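Local coordinates for Cap5O (Staphylococcus aureus, PDB 3OJO), which probably oxidises UDP-N-acetyl-mannosamine with NAD as cofactor, in the synthesis of the capsular polysaccharide, at residues 232-244 / 417-429. Numbering follows the deposited sequence.
Sequences LTKICNNLNINVL and VLYYNYGNIFNFI
Two aromatic side chains of the C-terminal tail, Tyr422 and Phe426, pack against the end of the long central-domain helix 208-238 and the turn after it, joining that domain to the UDP-binding domain at a distance from the annotated sites. Phe426 meets the turn: the backbone CA of Asn240 sits over the centre of its ring, 3.7 Å from the centroid and 13° off the normal, and Ile241 N follows on the same face nearer the rim. The Asn240 side-chain amide, its plane inclined only 14° to that of the ring, lies above the rim near CD1 on that same face. At the ring's edge stands the amide end of Asn237, which also borders Ile425 CG2. With chi1 at 58°, Phe426 CG is tucked between its own backbone N and carbonyl carbon, and from there the ring reaches the turn. One helix turn before Asn237, Thr233 lays its methyl CG2 over a face of the Tyr422 ring, 3.5 Å from CD1, while its OG1 bonds back to Ala229 O.

Between the two rings the backbones draw together at Gly423, whose CA is 4.1 Å from that of Asn242. Asn242 CA also makes a CH...O contact of 3.2 Å with Gly423 O. Asn242 N-caps helix 243-250, its OD1 accepting from Asp245 N. A bridging water donates to Ile241 O and to Tyr422 O, and accepts from Val243 N at 2.8 Å, linking the segments where no clear direct hydrogen bond does. Leu244 CD1 abuts the Asn421 side chain.

Beyond the contact, Tyr422 packs on Met298 and Val302 of helix 286-312 and bonds through OH to Gly262 O. Asn240 O of the turn accepts from Arg209 of the second subunit, and the tail leads back to edge strand 418-420, paired with strand 402-405.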
ATOM      1  N   LEU B 232       5.543   4.376  10.396  1.00 32.70           N
ATOM      2  CA  LEU B 232       6.951   4.016  10.317  1.00 33.77           C
ATOM      3  C   LEU B 232       7.838   5.139  10.805  1.00 36.72           C
ATOM      4  O   LEU B 232       8.832   4.873  11.483  1.00 36.81           O
ATOM      5  CB  LEU B 232       7.301   3.596   8.875  1.00 34.91           C
ATOM      6  CG  LEU B 232       6.937   2.120   8.500  1.00 41.55           C
ATOM      7  CD1 LEU B 232       6.997   1.876   6.998  1.00 41.26           C
ATOM      8  CD2 LEU B 232       7.759   1.097   9.286  1.00 45.30           C
ATOM      9  N   THR B 233       7.463   6.398  10.482  1.00 32.05           N
ATOM     10  CA  THR B 233       8.132   7.628  10.928  1.00 31.91           C
ATOM     11  C   THR B 233       8.148   7.703  12.462  1.00 37.56           C
ATOM     12  O   THR B 233       9.177   8.036  13.047  1.00 37.22           O
ATOM     13  CB  THR B 233       7.428   8.846  10.306  1.00 34.12           C
ATOM     14  OG1 THR B 233       7.675   8.820   8.913  1.00 35.20           O
ATOM     15  CG2 THR B 233       7.928  10.160  10.861  1.00 25.61           C
ATOM     16  N   LYS B 234       7.009   7.366  13.105  1.00 35.21           N
ATOM     17  CA  LYS B 234       6.935   7.364  14.553  1.00 35.66           C
ATOM     18  C   LYS B 234       7.882   6.312  15.166  1.00 40.65           C
ATOM     19  O   LYS B 234       8.577   6.615  16.134  1.00 42.57           O
ATOM     20  CB  LYS B 234       5.493   7.156  15.021  1.00 37.97           C
ATOM     21  CG  LYS B 234       4.587   8.340  14.746  1.00 47.03           C
ATOM     22  CD  LYS B 234       3.193   8.035  15.247  1.00 50.33           C
ATOM     23  CE  LYS B 234       2.221   9.150  15.037  1.00 44.33           C
ATOM     24  NZ  LYS B 234       0.817   8.709  15.296  1.00 33.54           N
ATOM     25  N   ILE B 235       7.932   5.111  14.572  1.00 35.97           N
ATOM     26  CA  ILE B 235       8.771   3.984  14.996  1.00 35.07           C
ATOM     27  C   ILE B 235      10.252   4.346  14.863  1.00 40.91           C
ATOM     28  O   ILE B 235      11.007   4.201  15.831  1.00 42.45           O
ATOM     29  CB  ILE B 235       8.380   2.675  14.231  1.00 36.85           C
ATOM     30  CG1 ILE B 235       7.006   2.132  14.718  1.00 35.94           C
ATOM     31  CG2 ILE B 235       9.478   1.597  14.362  1.00 37.13           C
ATOM     32  CD1 ILE B 235       6.310   1.056  13.762  1.00 39.59           C
ATOM     33  N   CYS B 236      10.645   4.843  13.661  1.00 35.80           N
ATOM     34  CA  CYS B 236      11.995   5.271  13.300  1.00 32.98           C
ATOM     35  C   CYS B 236      12.500   6.385  14.170  1.00 37.46           C
ATOM     36  O   CYS B 236      13.684   6.397  14.508  1.00 37.78           O
ATOM     37  CB  CYS B 236      12.064   5.662  11.831  1.00 31.19           C
ATOM     38  SG  CYS B 236      12.176   4.263  10.711  1.00 33.70           S
ATOM     39  N   ASN B 237      11.630   7.332  14.516  1.00 35.49           N
ATOM     40  CA  ASN B 237      12.053   8.427  15.386  1.00 37.33           C
ATOM     41  C   ASN B 237      12.365   7.947  16.807  1.00 43.96           C
ATOM     42  O   ASN B 237      13.350   8.400  17.392  1.00 43.95           O
ATOM     43  CB  ASN B 237      11.098   9.607  15.344  1.00 37.15           C
ATOM     44  CG  ASN B 237      11.408  10.561  14.204  1.00 58.19           C
ATOM     45  OD1 ASN B 237      10.641  10.700  13.250  1.00 46.97           O
ATOM     46  ND2 ASN B 237      12.540  11.239  14.275  1.00 51.16           N
ATOM     47  N   ASN B 238      11.617   6.930  17.284  1.00 41.28           N
ATOM     48  CA  ASN B 238      11.811   6.306  18.588  1.00 41.54           C
ATOM     49  C   ASN B 238      13.085   5.496  18.687  1.00 47.24           C
ATOM     50  O   ASN B 238      13.594   5.318  19.791  1.00 50.19           O
ATOM     51  CB  ASN B 238      10.606   5.435  18.971  1.00 40.02           C
ATOM     52  CG  ASN B 238       9.472   6.203  19.618  1.00 62.09           C
ATOM     53  OD1 ASN B 238       9.525   7.431  19.831  1.00 55.36           O
ATOM     54  ND2 ASN B 238       8.424   5.490  19.980  1.00 53.74           N
ATOM     55  N   LEU B 239      13.586   4.982  17.556  1.00 41.54           N
ATOM     56  CA  LEU B 239      14.782   4.140  17.505  1.00 39.66           C
ATOM     57  C   LEU B 239      16.001   4.861  16.912  1.00 42.94           C
ATOM     58  O   LEU B 239      17.020   4.219  16.661  1.00 44.33           O
ATOM     59  CB  LEU B 239      14.503   2.854  16.705  1.00 38.92           C
ATOM     60  CG  LEU B 239      13.297   1.991  17.086  1.00 42.11           C
ATOM     61  CD1 LEU B 239      13.077   0.918  16.048  1.00 40.18           C
ATOM     62  CD2 LEU B 239      13.487   1.346  18.445  1.00 44.70           C
ATOM     63  N   ASN B 240      15.907   6.184  16.693  1.00 37.66           N
ATOM     64  CA  ASN B 240      16.984   6.983  16.104  1.00 37.10           C
ATOM     65  C   ASN B 240      17.409   6.438  14.762  1.00 39.68           C
ATOM     66  O   ASN B 240      18.598   6.283  14.484  1.00 40.82           O
ATOM     67  CB  ASN B 240      18.175   7.169  17.065  1.00 44.06           C
ATOM     68  CG  ASN B 240      17.873   8.002  18.296  1.00 69.86           C
ATOM     69  OD1 ASN B 240      16.727   8.422  18.556  1.00 63.57           O
ATOM     70  ND2 ASN B 240      18.903   8.235  19.096  1.00 60.25           N
ATOM     71  N   ILE B 241      16.408   6.109  13.941  1.00 33.32           N
ATOM     72  CA  ILE B 241      16.559   5.607  12.593  1.00 31.43           C
ATOM     73  C   ILE B 241      16.002   6.708  11.666  1.00 37.40           C
ATOM     74  O   ILE B 241      15.036   7.406  12.023  1.00 35.51           O
ATOM     75  CB  ILE B 241      15.880   4.219  12.412  1.00 33.11           C
ATOM     76  CG1 ILE B 241      16.607   3.144  13.265  1.00 33.35           C
ATOM     77  CG2 ILE B 241      15.849   3.790  10.934  1.00 31.93           C
ATOM     78  CD1 ILE B 241      15.836   1.794  13.426  1.00 36.30           C
ATOM     79  N   ASN B 242      16.671   6.916  10.515  1.00 35.35           N
ATOM     80  CA  ASN B 242      16.225   7.889   9.538  1.00 35.65           C
ATOM     81  C   ASN B 242      15.146   7.216   8.677  1.00 38.70           C
ATOM     82  O   ASN B 242      15.455   6.279   7.939  1.00 38.83           O
ATOM     83  CB  ASN B 242      17.411   8.385   8.680  1.00 31.70           C
ATOM     84  CG  ASN B 242      17.012   9.517   7.773  1.00 39.65           C
ATOM     85  OD1 ASN B 242      16.048   9.445   6.993  1.00 36.45           O
ATOM     86  ND2 ASN B 242      17.700  10.611   7.903  1.00 35.35           N
ATOM     87  N   VAL B 243      13.901   7.691   8.764  1.00 33.67           N
ATOM     88  CA  VAL B 243      12.800   7.107   7.995  1.00 33.90           C
ATOM     89  C   VAL B 243      12.935   7.283   6.471  1.00 39.65           C
ATOM     90  O   VAL B 243      12.665   6.338   5.716  1.00 39.64           O
ATOM     91  CB  VAL B 243      11.398   7.469   8.554  1.00 38.47           C
ATOM     92  CG1 VAL B 243      11.030   8.932   8.319  1.00 37.41           C
ATOM     93  CG2 VAL B 243      10.317   6.526   8.005  1.00 38.76           C
ATOM     94  N   LEU B 244      13.446   8.459   6.039  1.00 36.89           N
ATOM     95  CA  LEU B 244      13.587   8.800   4.623  1.00 35.92           C
ATOM     96  C   LEU B 244      14.600   7.969   3.889  1.00 40.22           C
ATOM     97  O   LEU B 244      14.330   7.518   2.775  1.00 39.68           O
ATOM     98  CB  LEU B 244      13.768  10.303   4.416  1.00 35.78           C
ATOM     99  CG  LEU B 244      12.704  11.198   5.076  1.00 40.29           C
ATOM    100  CD1 LEU B 244      13.076  12.634   4.963  1.00 39.38           C
ATOM    101  CD2 LEU B 244      11.286  10.931   4.515  1.00 41.67           C
ATOM    102  N   VAL B 417      21.484  28.079   9.317  1.00 79.81           N
ATOM    103  CA  VAL B 417      20.180  27.475   9.603  1.00 78.14           C
ATOM    104  C   VAL B 417      20.295  25.972   9.885  1.00 77.92           C
ATOM    105  O   VAL B 417      20.931  25.247   9.113  1.00 76.79           O
ATOM    106  CB  VAL B 417      19.141  27.770   8.473  1.00 82.21           C
ATOM    107  CG1 VAL B 417      17.731  27.385   8.900  1.00 81.68           C
ATOM    108  CG2 VAL B 417      19.171  29.237   8.023  1.00 82.33           C
ATOM    109  N   LEU B 418      19.665  25.511  10.989  1.00 71.61           N
ATOM    110  CA  LEU B 418      19.598  24.094  11.356  1.00 69.83           C
ATOM    111  C   LEU B 418      18.343  23.479  10.712  1.00 70.10           C
ATOM    112  O   LEU B 418      17.221  23.815  11.103  1.00 68.65           O
ATOM    113  CB  LEU B 418      19.550  23.916  12.878  1.00 69.78           C
ATOM    114  CG  LEU B 418      20.843  24.148  13.646  1.00 74.23           C
ATOM    115  CD1 LEU B 418      20.546  24.442  15.096  1.00 74.59           C
ATOM    116  CD2 LEU B 418      21.760  22.947  13.554  1.00 75.72           C
ATOM    117  N   TYR B 419      18.539  22.621   9.694  1.00 64.96           N
ATOM    118  CA  TYR B 419      17.442  21.985   8.963  1.00 64.12           C
ATOM    119  C   TYR B 419      17.126  20.553   9.408  1.00 67.07           C
ATOM    120  O   TYR B 419      17.985  19.668   9.353  1.00 66.96           O
ATOM    121  CB  TYR B 419      17.665  22.046   7.439  1.00 64.54           C
ATOM    122  CG  TYR B 419      16.588  21.335   6.648  1.00 64.92           C
ATOM    123  CD1 TYR B 419      16.766  20.024   6.218  1.00 66.37           C
ATOM    124  CD2 TYR B 419      15.389  21.970   6.335  1.00 65.04           C
ATOM    125  CE1 TYR B 419      15.765  19.352   5.521  1.00 65.82           C
ATOM    126  CE2 TYR B 419      14.386  21.310   5.629  1.00 65.60           C
ATOM    127  CZ  TYR B 419      14.578  19.999   5.227  1.00 70.26           C
ATOM    128  OH  TYR B 419      13.610  19.347   4.514  1.00 69.17           O
ATOM    129  N   TYR B 420      15.853  20.312   9.731  1.00 61.44           N
ATOM    130  CA  TYR B 420      15.368  19.001  10.133  1.00 59.71           C
ATOM    131  C   TYR B 420      14.220  18.497   9.258  1.00 59.18           C
ATOM    132  O   TYR B 420      13.424  19.276   8.728  1.00 56.97           O
ATOM    133  CB  TYR B 420      15.004  18.956  11.624  1.00 61.07           C
ATOM    134  CG  TYR B 420      16.141  19.324  12.552  1.00 63.90           C
ATOM    135  CD1 TYR B 420      16.396  20.654  12.883  1.00 66.81           C
ATOM    136  CD2 TYR B 420      16.921  18.341  13.158  1.00 64.14           C
ATOM    137  CE1 TYR B 420      17.428  20.998  13.756  1.00 67.66           C
ATOM    138  CE2 TYR B 420      17.944  18.673  14.046  1.00 64.64           C
ATOM    139  CZ  TYR B 420      18.198  20.005  14.336  1.00 72.66           C
ATOM    140  OH  TYR B 420      19.212  20.354  15.191  1.00 73.42           O
ATOM    141  N   ASN B 421      14.175  17.168   9.118  1.00 54.12           N
ATOM    142  CA  ASN B 421      13.253  16.322   8.356  1.00 51.61           C
ATOM    143  C   ASN B 421      12.487  15.480   9.368  1.00 52.64           C
ATOM    144  O   ASN B 421      12.676  15.628  10.569  1.00 52.61           O
ATOM    145  CB  ASN B 421      14.128  15.311   7.581  1.00 46.33           C
ATOM    146  CG  ASN B 421      14.417  15.623   6.156  1.00 67.21           C
ATOM    147  OD1 ASN B 421      13.689  16.361   5.495  1.00 60.98           O
ATOM    148  ND2 ASN B 421      15.444  14.972   5.625  1.00 63.64           N
ATOM    149  N   TYR B 422      11.744  14.490   8.873  1.00 46.22           N
ATOM    150  CA  TYR B 422      11.142  13.453   9.691  1.00 43.86           C
ATOM    151  C   TYR B 422      12.245  12.401   9.879  1.00 47.14           C
ATOM    152  O   TYR B 422      12.228  11.625  10.830  1.00 47.48           O
ATOM    153  CB  TYR B 422       9.952  12.842   8.960  1.00 43.46           C
ATOM    154  CG  TYR B 422       8.607  13.406   9.348  1.00 43.14           C
ATOM    155  CD1 TYR B 422       8.288  13.647  10.680  1.00 44.89           C
ATOM    156  CD2 TYR B 422       7.596  13.545   8.409  1.00 43.11           C
ATOM    157  CE1 TYR B 422       7.026  14.094  11.052  1.00 45.42           C
ATOM    158  CE2 TYR B 422       6.331  13.989   8.769  1.00 43.53           C
ATOM    159  CZ  TYR B 422       6.047  14.258  10.092  1.00 48.61           C
ATOM    160  OH  TYR B 422       4.800  14.707  10.446  1.00 47.37           O
ATOM    161  N   GLY B 423      13.200  12.405   8.957  1.00 44.26           N
ATOM    162  CA  GLY B 423      14.353  11.533   8.962  1.00 45.04           C
ATOM    163  C   GLY B 423      15.367  11.826  10.045  1.00 52.34           C
ATOM    164  O   GLY B 423      16.041  10.911  10.486  1.00 53.93           O
ATOM    165  N   ASN B 424      15.509  13.074  10.496  1.00 50.89           N
ATOM    166  CA  ASN B 424      16.545  13.382  11.502  1.00 50.61           C
ATOM    167  C   ASN B 424      16.100  14.231  12.681  1.00 54.81           C
ATOM    168  O   ASN B 424      16.958  14.681  13.441  1.00 55.27           O
ATOM    169  CB  ASN B 424      17.746  14.043  10.824  1.00 48.57           C
ATOM    170  CG  ASN B 424      17.405  15.329  10.103  1.00 71.77           C
ATOM    171  OD1 ASN B 424      17.814  15.550   8.971  1.00 68.59           O
ATOM    172  ND2 ASN B 424      16.603  16.174  10.711  1.00 62.67           N
ATOM    173  N   ILE B 425      14.787  14.477  12.826  1.00 50.71           N
ATOM    174  CA  ILE B 425      14.276  15.300  13.924  1.00 50.68           C
ATOM    175  C   ILE B 425      14.704  14.823  15.341  1.00 54.98           C
ATOM    176  O   ILE B 425      14.936  15.659  16.219  1.00 55.16           O
ATOM    177  CB  ILE B 425      12.776  15.700  13.760  1.00 53.07           C
ATOM    178  CG1 ILE B 425      12.316  16.791  14.758  1.00 53.24           C
ATOM    179  CG2 ILE B 425      11.843  14.494  13.744  1.00 53.41           C
ATOM    180  CD1 ILE B 425      12.983  18.164  14.597  1.00 58.03           C
ATOM    181  N   PHE B 426      14.899  13.502  15.516  1.00 50.76           N
ATOM    182  CA  PHE B 426      15.333  12.871  16.775  1.00 51.23           C
ATOM    183  C   PHE B 426      16.720  13.375  17.271  1.00 58.30           C
ATOM    184  O   PHE B 426      17.020  13.239  18.456  1.00 57.45           O
ATOM    185  CB  PHE B 426      15.328  11.330  16.649  1.00 52.20           C
ATOM    186  CG  PHE B 426      16.195  10.798  15.532  1.00 52.43           C
ATOM    187  CD1 PHE B 426      17.557  10.588  15.723  1.00 54.06           C
ATOM    188  CD2 PHE B 426      15.651  10.513  14.285  1.00 52.91           C
ATOM    189  CE1 PHE B 426      18.358  10.116  14.684  1.00 54.49           C
ATOM    190  CE2 PHE B 426      16.449  10.025  13.258  1.00 54.71           C
ATOM    191  CZ  PHE B 426      17.798   9.841  13.458  1.00 52.97           C
ATOM    192  N   ASN B 427      17.552  13.940  16.350  1.00 57.45           N
ATOM    193  CA  ASN B 427      18.882  14.502  16.631  1.00 57.65           C
ATOM    194  C   ASN B 427      18.759  15.780  17.450  1.00 65.47           C
ATOM    195  O   ASN B 427      19.617  16.052  18.289  1.00 66.63           O
ATOM    196  CB  ASN B 427      19.628  14.809  15.337  1.00 51.38           C
ATOM    197  CG  ASN B 427      20.181  13.603  14.633  1.00 70.25           C
ATOM    198  OD1 ASN B 427      20.313  12.514  15.202  1.00 58.51           O
ATOM    199  ND2 ASN B 427      20.570  13.793  13.374  1.00 67.32           N
ATOM    200  N   PHE B 428      17.700  16.565  17.198  1.00 62.74           N
ATOM    201  CA  PHE B 428      17.466  17.795  17.924  1.00 62.98           C
ATOM    202  C   PHE B 428      17.210  17.492  19.401  1.00 69.73           C
ATOM    203  O   PHE B 428      17.947  17.996  20.253  1.00 70.20           O
ATOM    204  CB  PHE B 428      16.312  18.604  17.303  1.00 64.13           C
ATOM    205  CG  PHE B 428      16.168  19.974  17.925  1.00 65.12           C
ATOM    206  CD1 PHE B 428      15.230  20.208  18.919  1.00 67.60           C
ATOM    207  CD2 PHE B 428      17.002  21.020  17.543  1.00 66.94           C
ATOM    208  CE1 PHE B 428      15.117  21.467  19.511  1.00 68.57           C
ATOM    209  CE2 PHE B 428      16.882  22.283  18.130  1.00 69.17           C
ATOM    210  CZ  PHE B 428      15.937  22.499  19.103  1.00 67.26           C
ATOM    211  N   ILE B 429      16.204  16.627  19.686  1.00 66.81           N
ATOM    212  CA  ILE B 429      15.760  16.233  21.025  1.00 84.33           C
ATOM    213  C   ILE B 429      16.795  15.381  21.790  1.00104.59           C
ATOM    214  O   ILE B 429      17.144  14.274  21.384  1.00 66.61           O
ATOM    215  CB  ILE B 429      14.322  15.617  20.981  1.00 87.39           C
ATOM    216  CG1 ILE B 429      13.321  16.562  20.263  1.00 87.04           C
ATOM    217  CG2 ILE B 429      13.803  15.256  22.391  1.00 88.76           C
ATOM    218  CD1 ILE B 429      12.910  16.130  18.917  1.00 88.71           C
TER
HETATM  219  O   HOH W   1      13.113   9.150  11.054  1.00 36.25           O